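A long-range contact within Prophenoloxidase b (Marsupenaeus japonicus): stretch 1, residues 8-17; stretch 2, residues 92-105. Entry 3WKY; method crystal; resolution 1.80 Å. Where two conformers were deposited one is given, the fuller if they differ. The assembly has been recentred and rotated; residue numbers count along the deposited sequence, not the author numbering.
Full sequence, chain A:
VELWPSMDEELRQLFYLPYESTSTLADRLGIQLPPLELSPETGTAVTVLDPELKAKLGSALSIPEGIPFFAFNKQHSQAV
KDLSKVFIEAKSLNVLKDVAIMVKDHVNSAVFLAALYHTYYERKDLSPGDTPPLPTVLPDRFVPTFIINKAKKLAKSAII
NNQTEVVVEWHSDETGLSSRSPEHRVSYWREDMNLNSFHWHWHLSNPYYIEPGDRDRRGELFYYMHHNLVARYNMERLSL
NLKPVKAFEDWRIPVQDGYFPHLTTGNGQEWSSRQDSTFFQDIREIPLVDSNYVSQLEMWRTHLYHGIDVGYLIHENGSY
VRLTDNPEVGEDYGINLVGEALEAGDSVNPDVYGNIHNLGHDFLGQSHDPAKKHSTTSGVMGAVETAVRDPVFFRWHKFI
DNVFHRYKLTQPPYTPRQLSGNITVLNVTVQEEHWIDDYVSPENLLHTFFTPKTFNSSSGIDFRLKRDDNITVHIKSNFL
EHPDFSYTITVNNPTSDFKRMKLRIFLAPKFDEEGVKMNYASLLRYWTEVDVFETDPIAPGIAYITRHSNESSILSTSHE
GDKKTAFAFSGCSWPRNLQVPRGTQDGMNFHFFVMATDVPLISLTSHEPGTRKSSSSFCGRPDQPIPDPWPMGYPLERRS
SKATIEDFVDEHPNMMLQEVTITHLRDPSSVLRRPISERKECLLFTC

Stretch 1 (8-17) DEELRQLFYL
Stretch 2 (92-105) SLNVLKDVAIMVKD

No hydrogen bond or salt bridge joins the two stretches, although charged side chains line the contact; apolar side chains pack at its centre, the aliphatic chain of Lys-97 lies alongside them, and the end of Lys-104 approaches backbone carbonyls. Lys-97 is the clearest case: its CD lies 3.3 Å from Glu-10 OE1, yet its ammonium turns back to its own helix, where NZ forms a salt bridge with Asp-98 OD1 at 3.2 Å and a weak hydrogen bond to Asn-94 O at 3.1 Å. The chain reaches these acceptors by bending, with chi1 and chi2 t, chi3 p (89°) and chi4 m.

Stretch 2 supplies a regular helix from Leu-93, phi/psi near -60/-45 through Met-102 (psi -32 at Leu-93) and -88/-17 at Val-103, with i to i+4 bonds of 2.9 to 3.1 Å from Leu-96 N to Ser-92 O through Val-103 N to Val-99 O. Ser-92 (phi/psi -155/167, chi1 p) caps its start: OG accepts from Val-95 N at 3.2 Å, nearly straight at 167°. Stretch 1 is less regular. Residues 9-12 form a weakly bonded helix, with Leu-11 N and Arg-12 N both reaching Asp-8 O, at 3.1 and 3.4 Å, both weak. Helical phi/psi continues through Phe-15, with i to i+3 bonds such as Leu-14 N to Leu-11 O at 3.0 Å; then Tyr-16 extends (-79/156) and Leu-17 takes positive phi (39/58).

The segments run in the same direction. CA atoms pair Asp-8 with Leu-93 at 7.9 Å, Leu-11 with Lys-97 at 6.1 Å and Leu-14 with Ala-100 at 7.3 Å, so steps of three residues on stretch 1 meet steps of four and three on stretch 2. Together the surfaces bury 474 Å².

Leu-11 and Leu-14, both m,t, form the apolar centre. Their CA-to-CB bonds point sideways, but their ends come nearer stretch 2. Leu-11 CD1 meets Leu-93 CD1 (m,t) at 4.2 Å, while Leu-11 CD2 lies 4.1 Å from Leu-96 CD2 (t,p) and 4.2 Å from Lys-97 CB. One turn on, Leu-14 CD1 packs against Ala-100 CB at 3.8 Å, and Leu-14 CD2 touches Ile-101 CD1 (m,m) at 3.5 Å. The CA-to-CB bond of Ala-100 points toward stretch 1, and Leu-14 CD1 also lies 4.4 Å from Lys-97 CA.

At the exposed end, the CA-to-CB bond of Asp-8 (chi1 m) points toward stretch 2, and OD2 lies 4.0 Å from Leu-93 CB and 4.5 Å from Asn-94 OD1, two oxygens that form no hydrogen bond. At the other end Lys-104 extends, chi1 to chi3 t and chi4 m, beside backbone carbonyls: CE is 4.2 Å from Leu-14 O, and NZ is 3.5 Å from Leu-17 O and 4.3 Å from Tyr-16 O. Glu-9 and Arg-12 stay out of reach of stretch 2; Glu-9 OE2 and Arg-12 NE make a long salt bridge at 3.8 Å, charge only, because the oxygen lies well out of the guanidinium plane.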

# COMPACT_ATOMS: atom_id res chain seq x y z
N ASP A 8 -30.19 -43.50 34.47
CA ASP A 8 -31.54 -42.94 34.54
C ASP A 8 -31.91 -42.19 33.27
O ASP A 8 -31.18 -41.31 32.82
CB ASP A 8 -31.67 -41.96 35.71
CG ASP A 8 -31.26 -42.55 37.04
OD1 ASP A 8 -31.22 -43.79 37.16
OD2 ASP A 8 -30.99 -41.76 37.97
N GLU A 9 -33.07 -42.52 32.70
CA GLU A 9 -33.67 -41.67 31.67
C GLU A 9 -34.33 -40.49 32.39
O GLU A 9 -34.92 -39.61 31.78
CB GLU A 9 -34.64 -42.48 30.78
CG GLU A 9 -35.68 -41.71 29.92
CD GLU A 9 -35.09 -40.77 28.87
OE1 GLU A 9 -35.08 -41.13 27.67
OE2 GLU A 9 -34.67 -39.65 29.22
N GLU A 10 -34.20 -40.48 33.71
CA GLU A 10 -34.57 -39.33 34.51
C GLU A 10 -33.47 -38.28 34.31
O GLU A 10 -33.74 -37.08 34.21
CB GLU A 10 -34.66 -39.69 35.99
CG GLU A 10 -35.76 -40.68 36.36
CD GLU A 10 -36.16 -40.57 37.82
OE1 GLU A 10 -35.96 -39.49 38.42
OE2 GLU A 10 -36.68 -41.56 38.38
N LEU A 11 -32.23 -38.76 34.27
CA LEU A 11 -31.05 -37.92 34.05
C LEU A 11 -31.05 -37.28 32.67
O LEU A 11 -30.69 -36.12 32.50
CB LEU A 11 -29.78 -38.76 34.17
CG LEU A 11 -29.35 -39.12 35.58
CD1 LEU A 11 -28.29 -40.22 35.53
CD2 LEU A 11 -28.82 -37.88 36.25
N ARG A 12 -31.42 -38.07 31.68
CA ARG A 12 -31.48 -37.63 30.29
C ARG A 12 -32.47 -36.48 30.12
O ARG A 12 -32.32 -35.64 29.24
CB ARG A 12 -31.88 -38.79 29.40
CG ARG A 12 -31.69 -38.56 27.92
CD ARG A 12 -31.71 -39.89 27.19
NE ARG A 12 -31.27 -40.97 28.07
CZ ARG A 12 -30.98 -42.20 27.66
NH1 ARG A 12 -31.07 -42.52 26.37
NH2 ARG A 12 -30.59 -43.12 28.53
N GLN A 13 -33.49 -36.46 30.97
CA GLN A 13 -34.50 -35.42 30.92
C GLN A 13 -33.96 -34.06 31.32
O GLN A 13 -34.54 -33.03 30.99
CB GLN A 13 -35.69 -35.79 31.80
CG GLN A 13 -36.53 -36.93 31.26
CD GLN A 13 -37.68 -37.30 32.19
OE1 GLN A 13 -37.66 -36.98 33.38
NE2 GLN A 13 -38.68 -37.98 31.65
N LEU A 14 -32.84 -34.05 32.04
CA LEU A 14 -32.23 -32.80 32.48
C LEU A 14 -31.67 -32.00 31.31
O LEU A 14 -31.47 -30.79 31.42
CB LEU A 14 -31.12 -33.07 33.49
CG LEU A 14 -31.49 -34.02 34.63
CD1 LEU A 14 -30.24 -34.52 35.33
CD2 LEU A 14 -32.40 -33.33 35.62
N PHE A 15 -31.41 -32.68 30.19
CA PHE A 15 -30.88 -32.03 28.99
C PHE A 15 -31.97 -31.28 28.25
O PHE A 15 -31.68 -30.42 27.40
CB PHE A 15 -30.30 -33.09 28.04
CG PHE A 15 -29.03 -33.75 28.52
CD1 PHE A 15 -29.06 -34.85 29.37
CD2 PHE A 15 -27.78 -33.30 28.06
CE1 PHE A 15 -27.89 -35.47 29.79
CE2 PHE A 15 -26.60 -33.92 28.48
CZ PHE A 15 -26.65 -35.00 29.35
N TYR A 16 -33.23 -31.61 28.54
CA TYR A 16 -34.35 -31.11 27.74
C TYR A 16 -34.79 -29.67 28.05
O TYR A 16 -34.53 -29.16 29.14
CB TYR A 16 -35.55 -32.05 27.86
CG TYR A 16 -35.32 -33.40 27.21
CD1 TYR A 16 -34.22 -33.60 26.38
CD2 TYR A 16 -36.18 -34.46 27.43
CE1 TYR A 16 -33.99 -34.82 25.79
CE2 TYR A 16 -35.96 -35.69 26.83
CZ TYR A 16 -34.86 -35.86 26.01
OH TYR A 16 -34.62 -37.08 25.41
N LEU A 17 -35.43 -29.05 27.06
CA LEU A 17 -35.93 -27.67 27.16
C LEU A 17 -34.97 -26.73 27.90
O LEU A 17 -35.35 -26.13 28.90
CB LEU A 17 -37.31 -27.66 27.83
CG LEU A 17 -38.36 -28.59 27.22
CD1 LEU A 17 -39.69 -28.46 27.97
CD2 LEU A 17 -38.57 -28.32 25.73
N SER A 92 -24.10 -39.98 44.46
CA SER A 92 -24.92 -40.91 43.69
C SER A 92 -25.62 -40.22 42.53
O SER A 92 -25.68 -39.00 42.47
CB SER A 92 -25.98 -41.55 44.59
OG SER A 92 -26.97 -40.60 44.96
N LEU A 93 -26.18 -41.02 41.62
CA LEU A 93 -26.94 -40.47 40.50
C LEU A 93 -28.22 -39.76 40.95
O LEU A 93 -28.65 -38.79 40.33
CB LEU A 93 -27.24 -41.55 39.47
CG LEU A 93 -26.00 -42.13 38.80
CD1 LEU A 93 -26.36 -43.17 37.76
CD2 LEU A 93 -25.15 -41.01 38.18
N ASN A 94 -28.83 -40.23 42.03
CA ASN A 94 -29.99 -39.55 42.60
C ASN A 94 -29.62 -38.16 43.11
O ASN A 94 -30.33 -37.18 42.86
CB ASN A 94 -30.63 -40.38 43.72
CG ASN A 94 -31.46 -41.54 43.19
OD1 ASN A 94 -32.24 -41.38 42.25
ND2 ASN A 94 -31.30 -42.71 43.79
N VAL A 95 -28.50 -38.08 43.82
CA VAL A 95 -28.00 -36.79 44.29
C VAL A 95 -27.58 -35.89 43.13
O VAL A 95 -27.83 -34.68 43.15
CB VAL A 95 -26.84 -36.99 45.28
CG1 VAL A 95 -26.14 -35.67 45.56
CG2 VAL A 95 -27.34 -37.62 46.58
N LEU A 96 -26.96 -36.47 42.11
CA LEU A 96 -26.61 -35.71 40.91
C LEU A 96 -27.86 -35.09 40.30
O LEU A 96 -27.89 -33.89 40.01
CB LEU A 96 -25.90 -36.61 39.88
CG LEU A 96 -25.76 -36.09 38.45
CD1 LEU A 96 -25.08 -34.75 38.43
CD2 LEU A 96 -25.00 -37.09 37.58
N LYS A 97 -28.89 -35.90 40.12
CA LYS A 97 -30.17 -35.44 39.60
C LYS A 97 -30.75 -34.28 40.42
O LYS A 97 -31.28 -33.32 39.86
CB LYS A 97 -31.15 -36.62 39.56
CG LYS A 97 -32.57 -36.27 39.15
CD LYS A 97 -33.51 -37.47 39.31
CE LYS A 97 -34.14 -37.55 40.70
NZ LYS A 97 -33.16 -37.82 41.80
N ASP A 98 -30.64 -34.37 41.74
CA ASP A 98 -31.13 -33.32 42.63
C ASP A 98 -30.32 -32.03 42.49
O ASP A 98 -30.89 -30.93 42.48
CB ASP A 98 -31.10 -33.77 44.09
CG ASP A 98 -32.07 -34.90 44.38
OD1 ASP A 98 -32.99 -35.14 43.56
OD2 ASP A 98 -31.90 -35.55 45.44
N VAL A 99 -29.00 -32.15 42.41
CA VAL A 99 -28.14 -30.98 42.27
C VAL A 99 -28.40 -30.27 40.94
O VAL A 99 -28.48 -29.04 40.89
CB VAL A 99 -26.65 -31.35 42.41
CG1 VAL A 99 -25.76 -30.20 41.96
CG2 VAL A 99 -26.33 -31.74 43.85
N ALA A 100 -28.55 -31.05 39.87
CA ALA A 100 -28.88 -30.53 38.55
C ALA A 100 -30.18 -29.72 38.58
O ALA A 100 -30.20 -28.56 38.15
CB ALA A 100 -29.00 -31.67 37.54
N ILE A 101 -31.25 -30.34 39.07
CA ILE A 101 -32.56 -29.68 39.17
C ILE A 101 -32.50 -28.38 39.98
O ILE A 101 -33.11 -27.38 39.60
CB ILE A 101 -33.61 -30.63 39.79
CG1 ILE A 101 -33.93 -31.78 38.83
CG2 ILE A 101 -34.88 -29.88 40.15
CD1 ILE A 101 -34.56 -31.32 37.54
N MET A 102 -31.76 -28.40 41.08
CA MET A 102 -31.65 -27.21 41.93
C MET A 102 -30.88 -26.06 41.28
O MET A 102 -31.25 -24.89 41.43
CB MET A 102 -31.01 -27.56 43.28
CG MET A 102 -30.88 -26.37 44.22
SD MET A 102 -30.39 -26.79 45.91
CE MET A 102 -31.75 -27.87 46.37
N VAL A 103 -29.81 -26.40 40.55
CA VAL A 103 -28.90 -25.38 40.03
C VAL A 103 -29.33 -24.84 38.65
O VAL A 103 -28.89 -23.77 38.23
CB VAL A 103 -27.45 -25.90 39.97
CG1 VAL A 103 -27.23 -26.76 38.74
CG2 VAL A 103 -26.46 -24.76 40.00
N LYS A 104 -30.20 -25.58 37.98
CA LYS A 104 -30.56 -25.30 36.59
C LYS A 104 -31.07 -23.88 36.34
O LYS A 104 -30.75 -23.28 35.31
CB LYS A 104 -31.59 -26.32 36.10
CG LYS A 104 -32.00 -26.12 34.66
CD LYS A 104 -33.08 -27.11 34.28
CE LYS A 104 -33.24 -27.21 32.78
NZ LYS A 104 -34.01 -26.10 32.15
N ASP A 105 -31.87 -23.34 37.26
CA ASP A 105 -32.40 -21.98 37.12
C ASP A 105 -31.35 -20.89 37.31
O ASP A 105 -31.60 -19.72 37.00
CB ASP A 105 -33.53 -21.73 38.13
CG ASP A 105 -34.85 -22.33 37.70
OD1 ASP A 105 -35.14 -22.34 36.49
OD2 ASP A 105 -35.61 -22.77 38.59